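Local coordinates for protein polysaccharide deacetylase (Ammonifex degensii, PDB 4WCJ) that probably removes N-acetyl groups from poly-beta-1,6-N-acetyl-D-glucosamine, as a zinc-binding carbohydrate esterase of family 4 with a beta/alpha-barrel fold, at residues A[73-78]-A[92-97]; A[81-86]-A[238-243]. All blocks are in the same frame, centred on the assembly; numbering follows the deposited sequence.

Contact 1: A[73-78]-A[92-97]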
ATOM      1  N   VAL A  73       5.929  11.069  -4.192  1.00 47.31           N
ATOM      2  CA  VAL A  73       4.617  11.696  -4.211  1.00 47.73           C
ATOM      3  C   VAL A  73       3.800  11.296  -2.962  1.00 47.70           C
ATOM      4  O   VAL A  73       3.955  10.188  -2.443  1.00 45.08           O
ATOM      5  CB  VAL A  73       3.891  11.293  -5.531  1.00 59.39           C
ATOM      6  CG1 VAL A  73       2.666  10.396  -5.286  1.00 59.31           C
ATOM      7  CG2 VAL A  73       3.573  12.509  -6.397  1.00 57.76           C
ATOM      8  N   THR A  74       2.961  12.202  -2.454  1.00 46.67           N
ATOM      9  CA  THR A  74       2.085  11.872  -1.325  1.00 43.02           C
ATOM     10  C   THR A  74       0.879  11.082  -1.819  1.00 46.43           C
ATOM     11  O   THR A  74       0.552  11.130  -3.006  1.00 45.73           O
ATOM     12  CB  THR A  74       1.580  13.137  -0.578  1.00 43.75           C
ATOM     13  OG1 THR A  74       0.742  13.904  -1.449  1.00 45.85           O
ATOM     14  CG2 THR A  74       2.741  13.993  -0.093  1.00 47.69           C
ATOM     15  N   PRO A  75       0.211  10.343  -0.919  1.00 41.90           N
ATOM     16  CA  PRO A  75      -1.017   9.678  -1.361  1.00 39.78           C
ATOM     17  C   PRO A  75      -2.042  10.654  -1.965  1.00 42.20           C
ATOM     18  O   PRO A  75      -2.671  10.311  -2.965  1.00 45.42           O
ATOM     19  CB  PRO A  75      -1.540   9.031  -0.074  1.00 35.97           C
ATOM     20  CG  PRO A  75      -0.305   8.748   0.708  1.00 35.99           C
ATOM     21  CD  PRO A  75       0.578   9.956   0.456  1.00 38.48           C
ATOM     22  N   GLN A  76      -2.202  11.839  -1.376  1.00 42.69           N
ATOM     23  CA  GLN A  76      -3.098  12.848  -1.939  1.00 47.35           C
ATOM     24  C   GLN A  76      -2.665  13.269  -3.339  1.00 46.63           C
ATOM     25  O   GLN A  76      -3.497  13.406  -4.236  1.00 48.00           O
ATOM     26  CB  GLN A  76      -3.170  14.081  -1.034  1.00 54.38           C
ATOM     27  CG  GLN A  76      -4.516  14.273  -0.351  1.00 58.55           C
ATOM     28  CD  GLN A  76      -5.662  14.316  -1.340  1.00 60.69           C
ATOM     29  OE1 GLN A  76      -5.582  14.981  -2.372  1.00 61.41           O
ATOM     30  NE2 GLN A  76      -6.732  13.584  -1.039  1.00 61.02           N
ATOM     31  N   GLU A  77      -1.365  13.484  -3.516  1.00 47.52           N
ATOM     32  CA  GLU A  77      -0.818  13.856  -4.819  1.00 50.12           C
ATOM     33  C   GLU A  77      -1.099  12.762  -5.839  1.00 49.90           C
ATOM     34  O   GLU A  77      -1.464  13.045  -6.983  1.00 51.96           O
ATOM     35  CB  GLU A  77       0.692  14.122  -4.725  1.00 52.57           C
ATOM     36  CG  GLU A  77       1.036  15.521  -4.225  1.00 52.38           C
ATOM     37  CD  GLU A  77       2.523  15.736  -3.983  1.00 52.88           C
ATOM     38  OE1 GLU A  77       3.258  14.755  -3.771  1.00 54.80           O
ATOM     39  OE2 GLU A  77       2.962  16.908  -3.995  1.00 57.63           O
ATOM     40  N   ALA A  78      -0.949  11.516  -5.401  1.00 47.44           N
ATOM     41  CA  ALA A  78      -1.178  10.370  -6.275  1.00 47.04           C
ATOM     42  C   ALA A  78      -2.625  10.328  -6.741  1.00 47.41           C
ATOM     43  O   ALA A  78      -2.900  10.055  -7.916  1.00 48.79           O
ATOM     44  CB  ALA A  78      -0.811   9.071  -5.563  1.00 44.20           C
ATOM     45  N   LEU A  92       7.016   9.682 -11.423  1.00 61.88           N
ATOM     46  CA  LEU A  92       6.508   9.737 -10.044  1.00 59.17           C
ATOM     47  C   LEU A  92       6.530   8.379  -9.339  1.00 54.74           C
ATOM     48  O   LEU A  92       6.367   7.342  -9.981  1.00 51.06           O
ATOM     49  CB  LEU A  92       5.080  10.284 -10.039  1.00 54.37           C
ATOM     50  CG  LEU A  92       4.820  11.447 -11.000  1.00 57.45           C
ATOM     51  CD1 LEU A  92       3.356  11.821 -10.994  1.00 57.52           C
ATOM     52  CD2 LEU A  92       5.683  12.648 -10.646  1.00 59.01           C
ATOM     53  N   VAL A  93       6.723   8.387  -8.020  1.00 49.25           N
ATOM     54  CA  VAL A  93       6.683   7.157  -7.225  1.00 47.49           C
ATOM     55  C   VAL A  93       5.978   7.355  -5.885  1.00 47.57           C
ATOM     56  O   VAL A  93       6.237   8.322  -5.176  1.00 47.89           O
ATOM     57  CB  VAL A  93       8.103   6.596  -6.960  1.00 47.70           C
ATOM     58  CG1 VAL A  93       8.072   5.510  -5.889  1.00 47.78           C
ATOM     59  CG2 VAL A  93       8.698   6.039  -8.234  1.00 47.48           C
ATOM     60  N   LEU A  94       5.080   6.427  -5.560  1.00 42.27           N
ATOM     61  CA  LEU A  94       4.459   6.347  -4.244  1.00 43.14           C
ATOM     62  C   LEU A  94       4.952   5.108  -3.501  1.00 41.85           C
ATOM     63  O   LEU A  94       4.905   3.989  -4.033  1.00 39.53           O
ATOM     64  CB  LEU A  94       2.935   6.309  -4.365  1.00 39.61           C
ATOM     65  CG  LEU A  94       2.152   6.123  -3.061  1.00 37.22           C
ATOM     66  CD1 LEU A  94       2.477   7.227  -2.064  1.00 41.25           C
ATOM     67  CD2 LEU A  94       0.662   6.088  -3.331  1.00 37.69           C
ATOM     68  N   VAL A  95       5.430   5.307  -2.279  1.00 38.70           N
ATOM     69  CA  VAL A  95       5.828   4.198  -1.419  1.00 35.90           C
ATOM     70  C   VAL A  95       4.626   3.699  -0.619  1.00 33.91           C
ATOM     71  O   VAL A  95       3.924   4.492   0.011  1.00 35.26           O
ATOM     72  CB  VAL A  95       6.959   4.612  -0.447  1.00 36.50           C
ATOM     73  CG1 VAL A  95       7.301   3.470   0.499  1.00 33.63           C
ATOM     74  CG2 VAL A  95       8.184   5.063  -1.222  1.00 38.53           C
ATOM     75  N   THR A  96       4.367   2.392  -0.675  1.00 34.68           N
ATOM     76  CA  THR A  96       3.314   1.794   0.147  1.00 32.09           C
ATOM     77  C   THR A  96       3.790   0.530   0.869  1.00 28.12           C
ATOM     78  O   THR A  96       4.681  -0.194   0.392  1.00 29.53           O
ATOM     79  CB  THR A  96       2.040   1.442  -0.684  1.00 29.40           C
ATOM     80  OG1 THR A  96       2.241   0.223  -1.416  1.00 30.86           O
ATOM     81  CG2 THR A  96       1.666   2.578  -1.626  1.00 30.33           C
ATOM     82  N   PHE A  97       3.170   0.273   2.018  1.00 25.84           N
ATOM     83  CA  PHE A  97       3.393  -0.938   2.799  1.00 26.29           C
ATOM     84  C   PHE A  97       2.074  -1.638   3.082  1.00 26.86           C
ATOM     85  O   PHE A  97       1.094  -0.973   3.425  1.00 27.88           O
ATOM     86  CB  PHE A  97       4.072  -0.618   4.133  1.00 26.71           C
ATOM     87  CG  PHE A  97       5.536  -0.339   4.018  1.00 29.23           C
ATOM     88  CD1 PHE A  97       5.985   0.876   3.547  1.00 33.63           C
ATOM     89  CD2 PHE A  97       6.461  -1.302   4.383  1.00 31.82           C
ATOM     90  CE1 PHE A  97       7.335   1.135   3.447  1.00 38.05           C
ATOM     91  CE2 PHE A  97       7.814  -1.049   4.282  1.00 36.33           C
ATOM     92  CZ  PHE A  97       8.251   0.165   3.808  1.00 39.43           C
TER
HETATM   93  O   HOH W   1       6.155   8.110  -1.581  1.00 35.85           O

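Contact 2: A[81-86]-A[238-243]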
ATOM      1  N   TYR A  81      -3.251  13.112  -9.089  1.00 55.07           N
ATOM      2  CA  TYR A  81      -2.541  12.838 -10.333  1.00 56.92           C
ATOM      3  C   TYR A  81      -3.306  11.844 -11.192  1.00 56.43           C
ATOM      4  O   TYR A  81      -3.597  12.112 -12.354  1.00 58.64           O
ATOM      5  CB  TYR A  81      -1.136  12.305 -10.055  1.00 55.65           C
ATOM      6  CG  TYR A  81      -0.376  11.884 -11.296  1.00 57.13           C
ATOM      7  CD1 TYR A  81       0.115  12.824 -12.186  1.00 60.02           C
ATOM      8  CD2 TYR A  81      -0.140  10.541 -11.566  1.00 55.67           C
ATOM      9  CE1 TYR A  81       0.817  12.443 -13.317  1.00 61.42           C
ATOM     10  CE2 TYR A  81       0.563  10.149 -12.701  1.00 57.06           C
ATOM     11  CZ  TYR A  81       1.036  11.105 -13.570  1.00 59.92           C
ATOM     12  OH  TYR A  81       1.737  10.739 -14.688  1.00 61.36           O
ATOM     13  N   LEU A  82      -3.638  10.701 -10.600  1.00 53.82           N
ATOM     14  CA  LEU A  82      -4.332   9.631 -11.313  1.00 53.40           C
ATOM     15  C   LEU A  82      -5.738  10.039 -11.728  1.00 55.72           C
ATOM     16  O   LEU A  82      -6.274   9.541 -12.718  1.00 57.63           O
ATOM     17  CB  LEU A  82      -4.385   8.377 -10.451  1.00 50.31           C
ATOM     18  CG  LEU A  82      -3.029   7.692 -10.303  1.00 58.25           C
ATOM     19  CD1 LEU A  82      -3.175   6.374  -9.567  1.00 57.50           C
ATOM     20  CD2 LEU A  82      -2.397   7.467 -11.668  1.00 52.44           C
ATOM     21  N   ALA A  83      -6.326  10.959 -10.970  1.00 57.67           N
ATOM     22  CA  ALA A  83      -7.633  11.489 -11.319  1.00 58.21           C
ATOM     23  C   ALA A  83      -7.492  12.603 -12.349  1.00 61.86           C
ATOM     24  O   ALA A  83      -8.490  13.150 -12.807  1.00 62.75           O
ATOM     25  CB  ALA A  83      -8.357  11.995 -10.083  1.00 57.02           C
ATOM     26  N   GLY A  84      -6.249  12.944 -12.692  1.00 60.18           N
ATOM     27  CA  GLY A  84      -5.972  13.977 -13.678  1.00 63.31           C
ATOM     28  C   GLY A  84      -6.518  15.327 -13.250  1.00 69.46           C
ATOM     29  O   GLY A  84      -6.689  16.236 -14.066  1.00 67.30           O
ATOM     30  N   ARG A  85      -6.785  15.443 -11.952  1.00 65.88           N
ATOM     31  CA  ARG A  85      -7.414  16.615 -11.351  1.00 67.11           C
ATOM     32  C   ARG A  85      -6.368  17.665 -10.992  1.00 69.03           C
ATOM     33  O   ARG A  85      -6.628  18.873 -11.045  1.00 73.16           O
ATOM     34  CB  ARG A  85      -8.217  16.180 -10.129  1.00 67.38           C
ATOM     35  CG  ARG A  85      -8.389  17.207  -9.059  1.00 68.77           C
ATOM     36  CD  ARG A  85      -8.593  16.501  -7.739  1.00 69.71           C
ATOM     37  NE  ARG A  85      -9.654  15.501  -7.813  1.00 69.94           N
ATOM     38  CZ  ARG A  85      -9.596  14.302  -7.242  1.00 67.14           C
ATOM     39  NH1 ARG A  85      -8.522  13.938  -6.554  1.00 64.11           N
ATOM     40  NH2 ARG A  85     -10.614  13.462  -7.362  1.00 67.47           N
ATOM     41  N   ILE A  86      -5.185  17.204 -10.614  1.00 67.49           N
ATOM     42  CA  ILE A  86      -4.001  18.039 -10.725  1.00 73.48           C
ATOM     43  C   ILE A  86      -3.273  17.479 -11.913  1.00 76.13           C
ATOM     44  O   ILE A  86      -3.630  16.410 -12.405  1.00 79.56           O
ATOM     45  CB  ILE A  86      -3.088  18.016  -9.488  1.00 72.73           C
ATOM     46  CG1 ILE A  86      -2.449  16.630  -9.337  1.00 72.26           C
ATOM     47  CG2 ILE A  86      -3.847  18.486  -8.253  1.00 72.04           C
ATOM     48  CD1 ILE A  86      -1.429  16.531  -8.227  1.00 71.79           C
ATOM     49  N   GLY A 238      -6.029   9.491 -15.293  1.00 56.55           N
ATOM     50  CA  GLY A 238      -7.238   8.887 -15.822  1.00 56.52           C
ATOM     51  C   GLY A 238      -7.362   7.409 -15.502  1.00 61.50           C
ATOM     52  O   GLY A 238      -8.255   6.730 -16.011  1.00 67.33           O
ATOM     53  N   ASP A 239      -6.467   6.904 -14.663  1.00 55.27           N
ATOM     54  CA  ASP A 239      -6.532   5.505 -14.251  1.00 53.05           C
ATOM     55  C   ASP A 239      -7.371   5.328 -12.993  1.00 51.84           C
ATOM     56  O   ASP A 239      -7.765   4.215 -12.665  1.00 53.90           O
ATOM     57  CB  ASP A 239      -5.130   4.941 -14.016  1.00 54.29           C
ATOM     58  CG  ASP A 239      -4.452   4.496 -15.300  1.00 60.83           C
ATOM     59  OD1 ASP A 239      -5.119   4.468 -16.356  1.00 63.66           O
ATOM     60  OD2 ASP A 239      -3.249   4.163 -15.245  1.00 61.76           O
ATOM     61  N   ALA A 240      -7.630   6.422 -12.279  1.00 47.69           N
ATOM     62  CA  ALA A 240      -8.416   6.352 -11.052  1.00 52.13           C
ATOM     63  C   ALA A 240      -9.781   5.726 -11.333  1.00 46.58           C
ATOM     64  O   ALA A 240     -10.368   5.977 -12.379  1.00 48.80           O
ATOM     65  CB  ALA A 240      -8.576   7.751 -10.434  1.00 46.50           C
ATOM     66  N   PRO A 241     -10.303   4.929 -10.388  1.00 44.84           N
ATOM     67  CA  PRO A 241      -9.772   4.703  -9.039  1.00 45.45           C
ATOM     68  C   PRO A 241      -8.780   3.554  -8.889  1.00 40.82           C
ATOM     69  O   PRO A 241      -8.402   3.269  -7.762  1.00 38.91           O
ATOM     70  CB  PRO A 241     -11.036   4.401  -8.223  1.00 47.15           C
ATOM     71  CG  PRO A 241     -12.053   3.877  -9.232  1.00 51.70           C
ATOM     72  CD  PRO A 241     -11.546   4.173 -10.619  1.00 53.67           C
ATOM     73  N   PHE A 242      -8.361   2.904  -9.971  1.00 44.56           N
ATOM     74  CA  PHE A 242      -7.559   1.694  -9.827  1.00 43.68           C
ATOM     75  C   PHE A 242      -6.062   1.921 -10.015  1.00 46.11           C
ATOM     76  O   PHE A 242      -5.633   2.512 -11.013  1.00 51.44           O
ATOM     77  CB  PHE A 242      -8.067   0.636 -10.803  1.00 41.88           C
ATOM     78  CG  PHE A 242      -9.488   0.279 -10.567  1.00 42.24           C
ATOM     79  CD1 PHE A 242      -9.834  -0.490  -9.470  1.00 43.67           C
ATOM     80  CD2 PHE A 242     -10.487   0.755 -11.400  1.00 46.75           C
ATOM     81  CE1 PHE A 242     -11.151  -0.804  -9.220  1.00 45.94           C
ATOM     82  CE2 PHE A 242     -11.810   0.441 -11.159  1.00 45.87           C
ATOM     83  CZ  PHE A 242     -12.141  -0.340 -10.061  1.00 43.34           C
ATOM     84  N   VAL A 243      -5.281   1.452  -9.044  1.00 39.73           N
ATOM     85  CA  VAL A 243      -3.840   1.696  -9.018  1.00 40.33           C
ATOM     86  C   VAL A 243      -3.006   0.413  -9.022  1.00 39.57           C
ATOM     87  O   VAL A 243      -3.048  -0.367  -8.070  1.00 38.69           O
ATOM     88  CB  VAL A 243      -3.426   2.514  -7.775  1.00 38.03           C
ATOM     89  CG1 VAL A 243      -2.025   3.050  -7.955  1.00 39.67           C
ATOM     90  CG2 VAL A 243      -4.397   3.666  -7.531  1.00 37.24           C
TER

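Contact 1: A[73-78]-A[92-97]
Val73 and Leu94 meet inside a beta-alpha-beta unit, where strand 71-72 and helix 75-82 lead on to the parallel strand 91-99 of the barrel sheet. Val73 N donates to Val93 O at 2.9 Å, extending the strand pairing that Arg71 begins with the same residue. Past this bond the two chains part, and a water bridges them, donating to Val73 O and accepting from Val95 N.

Leu94 carries the apolar side. With CG anti to the backbone N (chi1 176°), its fork packs against the first turn of the helix: CD1 packs against Pro75 N and CD, while CD2 reaches Ala78 CB at 4.0 Å. The side chain of Val73 crosses that of Leu94 at about a right angle, its CG1 lying 4.2 Å from Leu94 CB. Leu37 and Val39 of strand 36-42 continue this buried layer.

The helix start itself is fixed by a capping box. Glu77 N donates to Thr74 OG1 at 3.0 Å, and Thr74 N returns a bond to Glu77 OE1, on the anti side of the carboxylate, 23° out of its plane. Directly before this cap, Val73 O lies 3.3 Å from Leu94 CD1.

Contact 2: A[81-86]-A[238-243]
Leu82 O receives three backbone N-H groups in succession from the 238-240 turn. Gly238 N makes the short bond, 2.6 Å, and approaches from above the carbonyl plane, 36° out of it. Asp239 N and Ala240 N add weak bonds: the first is bent, with an N-H...O angle of 121°, whereas the second is nearly straight but long, 3.4 Å from Ala240 N to Leu82 O. One carbonyl at the end of the helix thus gathers the turn around itself.

Helix 75-82 stops here in a Schellman motif. Gly84 takes a positive phi, and its N donates to Tyr81 O at 2.8 Å, turning the chain away from the helix. Gly238 also has a positive phi, as glycine readily adopts. The C-terminal end of the helix is in this way joined to the loop leading into strand 242-247, a parallel strand of the barrel sheet, and a cis peptide bond before Pro241 lies on that approach.

Beside the polar cluster the contact becomes apolar. Leu82 holds CG anti to its carbonyl carbon (chi1 -71°), which carries CD1 to the fork of Val243; their side chains cross at about a right angle, with Leu82 CD1 3.6 Å from Val243 CG2 and close to CG1 as well. Leu82 also touches Leu37, and Val243 touches Val39, both of strand 36-42. Nearer the surface, Ala240 CB points at the helix end and packs over the Leu82 carbonyl, 3.7 Å from Leu82 O. Asp239 turns its carboxylate to other partners in its own loop, with OD2 forming a salt bridge to Lys233 and accepting from Arg236 N.

How the contacts relate
Both contacts tie helix 75-82 to the same curled parallel sheet, contact 1 at the helix start and contact 2 at its end, with centres about 12 Å apart. Contact 1 is buried and joins successive elements of one beta-alpha-beta unit; contact 2 is only partly buried and brings together segments more than 150 residues apart. Each end has its own capping chemistry, side-chain bonds at the first and backbone bonds at the second. A leucine is central to the apolar packing in each, from the strand in contact 1 but from the helix in contact 2. The two also touch directly, Leu92 CD1 lying 3.5 Å from Tyr81 CE1, and both lie away from the zinc site.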